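PDB 6HUH: beta-lactamase from Klebsiella pneumoniae, which probably hydrolyses beta-lactam antibiotics to substituted beta-amino acids, as a class D beta-lactamase, and is linked to antibiotic resistance. Local coordinates for residues A[186-194]-A[250-261]; A[66-76]-A[103-111]. All coordinates share one frame; numbering follows the deposited sequence.

Contact 1 (A[186-194]-A[250-261])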
loop_
_atom_site.group_PDB
_atom_site.type_symbol
_atom_site.label_atom_id
_atom_site.label_comp_id
_atom_site.label_asym_id
_atom_site.label_seq_id
_atom_site.Cartn_x
_atom_site.Cartn_y
_atom_site.Cartn_z
ATOM N N GLN A 186 -3.283 4.178 -8.941
ATOM C CA GLN A 186 -2.847 5.544 -8.640
ATOM C C GLN A 186 -4.049 6.408 -8.135
ATOM O O GLN A 186 -5.211 5.975 -8.270
ATOM C CB GLN A 186 -2.281 6.165 -9.942
ATOM C CG GLN A 186 -1.016 5.515 -10.495
ATOM C CD GLN A 186 0.211 5.884 -9.697
ATOM O OE1 GLN A 186 0.347 7.013 -9.209
ATOM N NE2 GLN A 186 1.127 4.926 -9.529
ATOM N N PRO A 187 -3.815 7.642 -7.590
ATOM C CA PRO A 187 -4.954 8.472 -7.161
ATOM C C PRO A 187 -5.869 8.808 -8.331
ATOM O O PRO A 187 -5.403 9.004 -9.463
ATOM C CB PRO A 187 -4.296 9.739 -6.588
ATOM C CG PRO A 187 -2.900 9.361 -6.298
ATOM C CD PRO A 187 -2.539 8.340 -7.336
ATOM N N ASP A 188 -7.171 8.876 -8.034
ATOM C CA ASP A 188 -8.252 9.167 -8.964
ATOM C C ASP A 188 -8.188 10.594 -9.541
ATOM O O ASP A 188 -7.434 11.453 -9.064
ATOM C CB ASP A 188 -9.591 9.008 -8.214
ATOM C CG ASP A 188 -10.250 7.638 -8.267
ATOM O OD1 ASP A 188 -9.518 6.616 -8.177
ATOM O OD2 ASP A 188 -11.509 7.586 -8.307
ATOM N N ILE A 189 -8.999 10.816 -10.590
ATOM C CA ILE A 189 -9.320 12.075 -11.256
ATOM C C ILE A 189 -10.850 11.929 -11.457
ATOM O O ILE A 189 -11.264 11.011 -12.155
ATOM C CB ILE A 189 -8.512 12.296 -12.577
ATOM C CG1 ILE A 189 -6.996 12.430 -12.285
ATOM C CG2 ILE A 189 -9.029 13.540 -13.326
ATOM C CD1 ILE A 189 -6.089 12.378 -13.486
ATOM N N ASP A 190 -11.680 12.754 -10.775
ATOM C CA ASP A 190 -13.157 12.637 -10.795
ATOM C C ASP A 190 -13.593 11.147 -10.615
ATOM O O ASP A 190 -13.241 10.530 -9.601
ATOM C CB ASP A 190 -13.811 13.328 -12.028
ATOM C CG ASP A 190 -15.302 13.681 -11.877
ATOM O OD1 ASP A 190 -16.131 12.744 -11.764
ATOM O OD2 ASP A 190 -15.644 14.897 -11.934
ATOM N N GLY A 191 -14.280 10.580 -11.607
ATOM C CA GLY A 191 -14.721 9.192 -11.549
ATOM C C GLY A 191 -13.791 8.214 -12.241
ATOM O O GLY A 191 -14.079 7.015 -12.289
ATOM N N TRP A 192 -12.674 8.722 -12.776
ATOM C CA TRP A 192 -11.676 7.955 -13.498
ATOM C C TRP A 192 -10.728 7.231 -12.546
ATOM O O TRP A 192 -10.262 7.800 -11.550
ATOM C CB TRP A 192 -10.901 8.854 -14.487
ATOM C CG TRP A 192 -11.771 9.410 -15.575
ATOM C CD1 TRP A 192 -12.590 10.500 -15.500
ATOM C CD2 TRP A 192 -11.932 8.878 -16.898
ATOM N NE1 TRP A 192 -13.263 10.671 -16.689
ATOM C CE2 TRP A 192 -12.890 9.682 -17.559
ATOM C CE3 TRP A 192 -11.377 7.778 -17.583
ATOM C CZ2 TRP A 192 -13.289 9.438 -18.875
ATOM C CZ3 TRP A 192 -11.777 7.539 -18.890
ATOM C CH2 TRP A 192 -12.720 8.366 -19.520
ATOM N N GLN A 193 -10.459 5.965 -12.860
ATOM C CA GLN A 193 -9.566 5.095 -12.121
ATOM C C GLN A 193 -8.244 5.132 -12.843
ATOM O O GLN A 193 -8.192 4.805 -14.020
ATOM C CB GLN A 193 -10.125 3.664 -12.072
ATOM C CG GLN A 193 -11.187 3.434 -10.994
ATOM C CD GLN A 193 -11.471 1.963 -10.829
ATOM O OE1 GLN A 193 -10.668 1.200 -10.270
ATOM N NE2 GLN A 193 -12.621 1.528 -11.327
ATOM N N ILE A 194 -7.186 5.582 -12.160
ATOM C CA ILE A 194 -5.844 5.717 -12.747
ATOM C C ILE A 194 -4.916 4.526 -12.377
ATOM O O ILE A 194 -4.796 4.159 -11.214
ATOM C CB ILE A 194 -5.223 7.104 -12.383
ATOM C CG1 ILE A 194 -6.238 8.297 -12.551
ATOM C CG2 ILE A 194 -3.896 7.379 -13.112
ATOM C CD1 ILE A 194 -6.836 8.608 -13.933
ATOM N N ARG A 250 5.299 11.689 -13.893
ATOM C CA ARG A 250 4.066 11.394 -13.156
ATOM C C ARG A 250 3.259 12.661 -12.882
ATOM O O ARG A 250 2.038 12.677 -13.026
ATOM C CB ARG A 250 4.415 10.675 -11.845
ATOM C CG ARG A 250 3.201 10.202 -11.032
ATOM C CD ARG A 250 3.587 9.365 -9.812
ATOM N NE ARG A 250 3.277 9.995 -8.520
ATOM C CZ ARG A 250 2.058 10.104 -7.994
ATOM N NH1 ARG A 250 1.000 9.645 -8.648
ATOM N NH2 ARG A 250 1.887 10.698 -6.820
ATOM N N GLU A 251 3.971 13.719 -12.496
ATOM C CA GLU A 251 3.463 15.052 -12.207
ATOM C C GLU A 251 2.798 15.650 -13.465
ATOM O O GLU A 251 1.644 16.076 -13.399
ATOM C CB GLU A 251 4.643 15.904 -11.735
ATOM C CG GLU A 251 4.327 17.278 -11.197
ATOM C CD GLU A 251 5.595 17.979 -10.742
ATOM O OE1 GLU A 251 5.883 17.932 -9.523
ATOM O OE2 GLU A 251 6.342 18.494 -11.610
ATOM N N GLU A 252 3.524 15.630 -14.609
ATOM C CA GLU A 252 3.108 16.178 -15.909
ATOM C C GLU A 252 1.916 15.442 -16.527
ATOM O O GLU A 252 1.129 16.051 -17.259
ATOM C CB GLU A 252 4.297 16.250 -16.893
ATOM C CG GLU A 252 5.208 17.446 -16.664
ATOM C CD GLU A 252 6.621 17.311 -17.213
ATOM O OE1 GLU A 252 7.577 17.673 -16.485
ATOM O OE2 GLU A 252 6.777 16.859 -18.371
ATOM N N VAL A 253 1.781 14.148 -16.223
ATOM C CA VAL A 253 0.667 13.339 -16.712
ATOM C C VAL A 253 -0.602 13.742 -15.961
ATOM O O VAL A 253 -1.625 14.008 -16.587
ATOM C CB VAL A 253 0.987 11.833 -16.608
ATOM C CG1 VAL A 253 -0.271 10.985 -16.688
ATOM C CG2 VAL A 253 1.971 11.416 -17.691
ATOM N N PHE A 254 -0.506 13.846 -14.621
ATOM C CA PHE A 254 -1.611 14.242 -13.746
ATOM C C PHE A 254 -2.071 15.673 -13.987
ATOM O O PHE A 254 -3.232 15.990 -13.724
ATOM C CB PHE A 254 -1.275 14.000 -12.272
ATOM C CG PHE A 254 -1.691 12.630 -11.801
ATOM C CD1 PHE A 254 -3.021 12.358 -11.489
ATOM C CD2 PHE A 254 -0.750 11.626 -11.622
ATOM C CE1 PHE A 254 -3.405 11.093 -11.046
ATOM C CE2 PHE A 254 -1.130 10.371 -11.157
ATOM C CZ PHE A 254 -2.454 10.114 -10.875
ATOM N N ALA A 255 -1.176 16.524 -14.517
ATOM C CA ALA A 255 -1.496 17.901 -14.859
ATOM C C ALA A 255 -2.378 17.892 -16.118
ATOM O O ALA A 255 -3.547 18.288 -16.048
ATOM C CB ALA A 255 -0.211 18.692 -15.106
ATOM N N ALA A 256 -1.825 17.333 -17.234
ATOM C CA ALA A 256 -2.385 17.248 -18.590
ATOM C C ALA A 256 -3.441 16.152 -18.862
ATOM O O ALA A 256 -3.962 16.096 -19.984
ATOM C CB ALA A 256 -1.251 17.102 -19.577
ATOM N N LEU A 257 -3.764 15.310 -17.862
ATOM C CA LEU A 257 -4.729 14.222 -18.002
ATOM C C LEU A 257 -6.201 14.657 -18.054
ATOM O O LEU A 257 -6.911 14.215 -18.966
ATOM C CB LEU A 257 -4.515 13.187 -16.899
ATOM C CG LEU A 257 -4.444 11.734 -17.321
ATOM C CD1 LEU A 257 -3.593 11.535 -18.539
ATOM C CD2 LEU A 257 -3.924 10.888 -16.196
ATOM N N PRO A 258 -6.698 15.512 -17.123
ATOM C CA PRO A 258 -8.129 15.868 -17.143
ATOM C C PRO A 258 -8.653 16.427 -18.469
ATOM O O PRO A 258 -9.785 16.122 -18.831
ATOM C CB PRO A 258 -8.261 16.857 -15.988
ATOM C CG PRO A 258 -7.192 16.449 -15.049
ATOM C CD PRO A 258 -6.039 16.111 -15.945
ATOM N N GLU A 259 -7.843 17.177 -19.216
ATOM C CA GLU A 259 -8.305 17.664 -20.519
ATOM C C GLU A 259 -8.551 16.513 -21.526
ATOM O O GLU A 259 -9.563 16.528 -22.211
ATOM C CB GLU A 259 -7.391 18.760 -21.101
ATOM C CG GLU A 259 -5.957 18.354 -21.372
ATOM C CD GLU A 259 -5.098 19.494 -21.870
ATOM O OE1 GLU A 259 -5.086 19.733 -23.099
ATOM O OE2 GLU A 259 -4.429 20.140 -21.032
ATOM N N GLN A 260 -7.664 15.502 -21.565
ATOM C CA GLN A 260 -7.750 14.328 -22.447
ATOM C C GLN A 260 -8.937 13.476 -22.113
ATOM O O GLN A 260 -9.511 12.862 -23.016
ATOM C CB GLN A 260 -6.499 13.465 -22.337
ATOM C CG GLN A 260 -5.229 14.222 -22.580
ATOM C CD GLN A 260 -5.202 14.827 -23.954
ATOM O OE1 GLN A 260 -5.355 16.034 -24.118
ATOM N NE2 GLN A 260 -5.031 13.999 -24.976
ATOM N N LEU A 261 -9.276 13.403 -20.806
ATOM C CA LEU A 261 -10.402 12.646 -20.279
ATOM C C LEU A 261 -11.682 13.373 -20.683
ATOM O O LEU A 261 -12.628 12.735 -21.139
ATOM C CB LEU A 261 -10.269 12.563 -18.753
ATOM C CG LEU A 261 -9.602 11.342 -18.116
ATOM C CD1 LEU A 261 -8.271 11.036 -18.707
ATOM C CD2 LEU A 261 -9.359 11.597 -16.672
#
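I189 pushes its branched side chain against the flank of helix 250-261, and its two branches divide the contacts between them. From CB, CG2 lies anti to the backbone N and reaches the later turn of the segment, where it sits 3.8 Å from CG of P258 and touches CD2 of L261. The other branch starts beside the backbone N (chi1 -65°) and runs on extended: CG1 borders the F254 ring, and CD1 at the tip touches both that ring, 3.7 Å from F254 CD1, and CD2 of L257, 3.8 Å away. A beta-branched residue suits this place because its two arms can serve two turns of helix. Its strand lies at an edge of the antiparallel sheet; a type II' turn from I189 to W192, closed by W192 N to I189 O at 2.8 Å, makes a beta hairpin, and the C-terminal helix packs along it, as in the fold shared by serine beta-lactamases and penicillin-binding proteins. Beyond the turn, W192 receives L261 over one face: CD2 stands 3.6 Å from the centroid of the five-membered ring, 18° off its normal, a CH-pi contact. An aromatic ring suits position 254 because it offers carbon surface to the isoleucines and weakly positive edge hydrogens to a carbonyl: I194 CG2 and I189 CD1 approach F254 obliquely, while P187 O lies in the ring plane at the edge, 3.3 Å from CE1. At the other end R250 NH1 comes near Q186 OE1, but the angle is too poor for a hydrogen bond, with amide and guanidinium planes 53° apart.

Contact 2 (A[66-76]-A[103-111]); sequences FLVDEQLPALP and IWYSQRLTE
P76 O is held by two donors: NH2 of R108, 2.8 Å away, and a water that also accepts from R108 NE at 2.7 Å. The NH2 bond lies in the carbonyl plane and close to the guanidinium plane, though bent (138° at the hydrogen). Arginine suits this place because one planar group can serve several acceptors; NH2 also forms a salt bridge with D81, and one guanidinium face lies over CE3 of W104. The W104 ring turns its edge to the loop, so that L75 O lies in its plane, while its NE1 bonds to the carbonyl of W88. A second carbonyl, P73 O, takes the hydroxyl proton of Y105 at 2.8 Å. With CG anti to the backbone N (chi1 -167°), the tyrosine leans out from the helix, and L67 CD2 packs at its ring edge, 3.6 Å from CE1. The loop, which follows helix 56-64 in the helical part of the fold, is shaped by an Asx turn, D69 OD1 accepting from Q71 N, widened to an Asx motif by a second bond from L72 N, and by a cis peptide before P73. Another side of helix 103-111 faces the carboxylated lysine at position 54, bonded by S106 OG, near the probable nucleophile S51. L75 packs its CG against Y105 CE2 and its CD1 3.8 Å from R108 CB. At the other end F66 lays a ring face over L109 CA, 4.0 Å from the centroid, and its CD2 touches L109 CD1 at 3.7 Å.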
loop_
_atom_site.group_PDB
_atom_site.type_symbol
_atom_site.label_atom_id
_atom_site.label_comp_id
_atom_site.label_asym_id
_atom_site.label_seq_id
_atom_site.Cartn_x
_atom_site.Cartn_y
_atom_site.Cartn_z
ATOM N N PHE A 66 3.312 -17.379 -9.590
ATOM C CA PHE A 66 4.383 -16.937 -8.704
ATOM C C PHE A 66 3.833 -15.917 -7.722
ATOM O O PHE A 66 4.156 -15.963 -6.528
ATOM C CB PHE A 66 5.535 -16.295 -9.484
ATOM C CG PHE A 66 6.667 -15.920 -8.556
ATOM C CD1 PHE A 66 7.462 -16.899 -7.973
ATOM C CD2 PHE A 66 6.890 -14.601 -8.204
ATOM C CE1 PHE A 66 8.504 -16.565 -7.115
ATOM C CE2 PHE A 66 7.909 -14.268 -7.310
ATOM C CZ PHE A 66 8.714 -15.254 -6.780
ATOM N N LEU A 67 3.052 -14.962 -8.246
ATOM C CA LEU A 67 2.408 -13.921 -7.462
ATOM C C LEU A 67 1.001 -14.403 -7.202
ATOM O O LEU A 67 0.341 -14.907 -8.122
ATOM C CB LEU A 67 2.420 -12.582 -8.210
ATOM C CG LEU A 67 3.779 -12.055 -8.660
ATOM C CD1 LEU A 67 3.601 -10.876 -9.566
ATOM C CD2 LEU A 67 4.702 -11.731 -7.473
ATOM N N VAL A 68 0.577 -14.345 -5.933
ATOM C CA VAL A 68 -0.724 -14.851 -5.493
ATOM C C VAL A 68 -1.773 -13.765 -5.610
ATOM O O VAL A 68 -2.804 -13.970 -6.257
ATOM C CB VAL A 68 -0.648 -15.455 -4.064
ATOM C CG1 VAL A 68 -2.023 -15.903 -3.564
ATOM C CG2 VAL A 68 0.348 -16.599 -4.012
ATOM N N ASP A 69 -1.509 -12.625 -4.947
ATOM C CA ASP A 69 -2.340 -11.425 -4.925
ATOM C C ASP A 69 -1.473 -10.216 -4.610
ATOM O O ASP A 69 -0.290 -10.235 -4.904
ATOM C CB ASP A 69 -3.556 -11.565 -3.966
ATOM C CG ASP A 69 -3.263 -11.992 -2.544
ATOM O OD1 ASP A 69 -2.186 -11.632 -2.023
ATOM O OD2 ASP A 69 -4.135 -12.635 -1.931
ATOM N N GLU A 70 -2.047 -9.184 -4.012
ATOM C CA GLU A 70 -1.376 -7.925 -3.711
ATOM C C GLU A 70 -0.477 -8.032 -2.479
ATOM O O GLU A 70 0.483 -7.278 -2.327
ATOM C CB GLU A 70 -2.430 -6.818 -3.525
ATOM C CG GLU A 70 -3.331 -6.582 -4.732
ATOM C CD GLU A 70 -4.470 -7.557 -4.983
ATOM O OE1 GLU A 70 -4.686 -8.476 -4.158
ATOM O OE2 GLU A 70 -5.148 -7.403 -6.023
ATOM N N GLN A 71 -0.816 -8.951 -1.589
ATOM C CA GLN A 71 -0.112 -9.157 -0.335
ATOM C C GLN A 71 0.882 -10.312 -0.439
ATOM O O GLN A 71 1.874 -10.335 0.303
ATOM C CB GLN A 71 -1.127 -9.443 0.835
ATOM C CG GLN A 71 -2.356 -8.505 1.002
ATOM C CD GLN A 71 -2.041 -7.051 1.376
ATOM O OE1 GLN A 71 -1.630 -6.229 0.543
ATOM N NE2 GLN A 71 -2.275 -6.671 2.627
ATOM N N LEU A 72 0.592 -11.299 -1.313
ATOM C CA LEU A 72 1.409 -12.499 -1.408
ATOM C C LEU A 72 2.033 -12.756 -2.761
ATOM O O LEU A 72 1.422 -12.457 -3.791
ATOM C CB LEU A 72 0.594 -13.702 -0.960
ATOM C CG LEU A 72 0.342 -13.751 0.540
ATOM C CD1 LEU A 72 -1.103 -14.037 0.824
ATOM C CD2 LEU A 72 1.273 -14.746 1.224
ATOM N N PRO A 73 3.272 -13.312 -2.789
ATOM C CA PRO A 73 4.140 -13.678 -1.650
ATOM C C PRO A 73 4.918 -12.507 -1.027
ATOM O O PRO A 73 5.268 -11.548 -1.711
ATOM C CB PRO A 73 5.068 -14.709 -2.267
ATOM C CG PRO A 73 5.252 -14.216 -3.693
ATOM C CD PRO A 73 3.949 -13.564 -4.082
ATOM N N ALA A 74 5.158 -12.575 0.282
ATOM C CA ALA A 74 5.941 -11.573 0.992
ATOM C C ALA A 74 7.368 -12.135 1.075
ATOM O O ALA A 74 7.703 -12.898 1.992
ATOM C CB ALA A 74 5.359 -11.334 2.380
ATOM N N LEU A 75 8.177 -11.845 0.055
ATOM C CA LEU A 75 9.539 -12.383 -0.007
ATOM C C LEU A 75 10.562 -11.563 0.808
ATOM O O LEU A 75 10.570 -10.337 0.706
ATOM C CB LEU A 75 10.015 -12.578 -1.460
ATOM C CG LEU A 75 9.120 -13.397 -2.428
ATOM C CD1 LEU A 75 9.733 -13.442 -3.813
ATOM C CD2 LEU A 75 8.868 -14.826 -1.930
ATOM N N PRO A 76 11.428 -12.202 1.632
ATOM C CA PRO A 76 12.408 -11.421 2.403
ATOM C C PRO A 76 13.643 -10.988 1.606
ATOM O O PRO A 76 14.066 -11.675 0.671
ATOM C CB PRO A 76 12.808 -12.386 3.512
ATOM C CG PRO A 76 12.698 -13.734 2.889
ATOM C CD PRO A 76 11.544 -13.650 1.927
ATOM N N ILE A 103 13.828 -4.083 -7.486
ATOM C CA ILE A 103 14.393 -4.862 -8.577
ATOM C C ILE A 103 14.683 -6.296 -8.181
ATOM O O ILE A 103 14.480 -7.178 -9.012
ATOM C CB ILE A 103 15.610 -4.179 -9.244
ATOM C CG1 ILE A 103 16.848 -4.188 -8.346
ATOM C CG2 ILE A 103 15.256 -2.759 -9.728
ATOM C CD1 ILE A 103 18.140 -3.851 -9.052
ATOM N N TRP A 104 15.124 -6.549 -6.922
ATOM C CA TRP A 104 15.440 -7.907 -6.476
ATOM C C TRP A 104 14.222 -8.827 -6.471
ATOM O O TRP A 104 14.367 -10.016 -6.730
ATOM C CB TRP A 104 16.193 -7.940 -5.148
ATOM C CG TRP A 104 15.504 -7.381 -3.936
ATOM C CD1 TRP A 104 15.847 -6.241 -3.276
ATOM C CD2 TRP A 104 14.542 -8.057 -3.093
ATOM N NE1 TRP A 104 15.110 -6.122 -2.118
ATOM C CE2 TRP A 104 14.292 -7.215 -1.990
ATOM C CE3 TRP A 104 13.839 -9.274 -3.184
ATOM C CZ2 TRP A 104 13.338 -7.525 -1.013
ATOM C CZ3 TRP A 104 12.902 -9.581 -2.213
ATOM C CH2 TRP A 104 12.670 -8.721 -1.135
ATOM N N TYR A 105 13.024 -8.268 -6.250
ATOM C CA TYR A 105 11.755 -9.000 -6.254
ATOM C C TYR A 105 11.379 -9.392 -7.695
ATOM O O TYR A 105 10.717 -10.409 -7.908
ATOM C CB TYR A 105 10.662 -8.160 -5.584
ATOM C CG TYR A 105 9.398 -8.916 -5.258
ATOM C CD1 TYR A 105 8.361 -9.009 -6.180
ATOM C CD2 TYR A 105 9.205 -9.481 -3.998
ATOM C CE1 TYR A 105 7.185 -9.695 -5.881
ATOM C CE2 TYR A 105 8.016 -10.130 -3.674
ATOM C CZ TYR A 105 7.018 -10.254 -4.627
ATOM O OH TYR A 105 5.860 -10.931 -4.335
ATOM N N SER A 106 11.850 -8.621 -8.686
ATOM C CA SER A 106 11.600 -8.933 -10.095
ATOM C C SER A 106 12.498 -10.078 -10.530
ATOM O O SER A 106 12.052 -10.929 -11.304
ATOM C CB SER A 106 11.858 -7.712 -10.966
ATOM O OG SER A 106 10.890 -6.702 -10.741
ATOM N N GLN A 107 13.769 -10.100 -10.017
ATOM C CA GLN A 107 14.771 -11.147 -10.284
ATOM C C GLN A 107 14.323 -12.461 -9.662
ATOM O O GLN A 107 14.510 -13.508 -10.275
ATOM C CB GLN A 107 16.156 -10.760 -9.749
ATOM C CG GLN A 107 16.624 -9.370 -10.163
ATOM C CD GLN A 107 18.075 -9.109 -9.847
ATOM O OE1 GLN A 107 18.575 -9.407 -8.754
ATOM N NE2 GLN A 107 18.776 -8.508 -10.793
ATOM N N ARG A 108 13.692 -12.409 -8.472
ATOM C CA ARG A 108 13.142 -13.588 -7.780
ATOM C C ARG A 108 12.082 -14.247 -8.647
ATOM O O ARG A 108 12.053 -15.474 -8.744
ATOM C CB ARG A 108 12.492 -13.200 -6.448
ATOM C CG ARG A 108 13.452 -12.702 -5.400
ATOM C CD ARG A 108 14.149 -13.806 -4.641
ATOM N NE ARG A 108 14.395 -13.356 -3.278
ATOM C CZ ARG A 108 15.474 -12.693 -2.884
ATOM N NH1 ARG A 108 16.452 -12.431 -3.744
ATOM N NH2 ARG A 108 15.593 -12.302 -1.624
ATOM N N LEU A 109 11.221 -13.420 -9.278
ATOM C CA LEU A 109 10.186 -13.864 -10.196
ATOM C C LEU A 109 10.792 -14.468 -11.455
ATOM O O LEU A 109 10.396 -15.579 -11.811
ATOM C CB LEU A 109 9.197 -12.720 -10.532
ATOM C CG LEU A 109 8.351 -12.810 -11.823
ATOM C CD1 LEU A 109 7.466 -14.049 -11.854
ATOM C CD2 LEU A 109 7.456 -11.633 -11.939
ATOM N N THR A 110 11.732 -13.762 -12.128
ATOM C CA THR A 110 12.334 -14.247 -13.386
ATOM C C THR A 110 13.127 -15.544 -13.197
ATOM O O THR A 110 12.967 -16.446 -14.017
ATOM C CB THR A 110 13.150 -13.168 -14.108
ATOM O OG1 THR A 110 14.260 -12.749 -13.308
ATOM C CG2 THR A 110 12.301 -11.973 -14.545
ATOM N N GLU A 111 13.925 -15.662 -12.096
ATOM C CA GLU A 111 14.709 -16.876 -11.768
ATOM C C GLU A 111 13.796 -18.102 -11.607
ATOM O O GLU A 111 14.182 -19.215 -11.973
ATOM C CB GLU A 111 15.525 -16.685 -10.481
ATOM C CG GLU A 111 16.845 -15.957 -10.682
ATOM C CD GLU A 111 17.609 -15.628 -9.409
ATOM O OE1 GLU A 111 18.216 -14.532 -9.347
ATOM O OE2 GLU A 111 17.611 -16.467 -8.479
HETATM O O HOH W 1 13.361 -13.987 -0.837
#

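Both contacts are partly buried and share no element: contact 1 joins the edge hairpin of the sheet to the C-terminal helix, and contact 2 an irregular loop to helix 103-111. Each has one side chain, Q186 or Y105, about 10 to 11 Å from that of the probable nucleophile S51. Regular elements in contact 1 meet mainly through apolar side chains; in contact 2, backbone carbonyls of a loop without regular structure take bonds from tyrosine, arginine and water. Their centres lie 29 Å apart and their nearest atoms about 11 Å, yet the dimer brings such regions together: P187 and D188 of contact 1 pack on Q71 of the second subunit, and L72 of contact 2 on P187 of the second subunit.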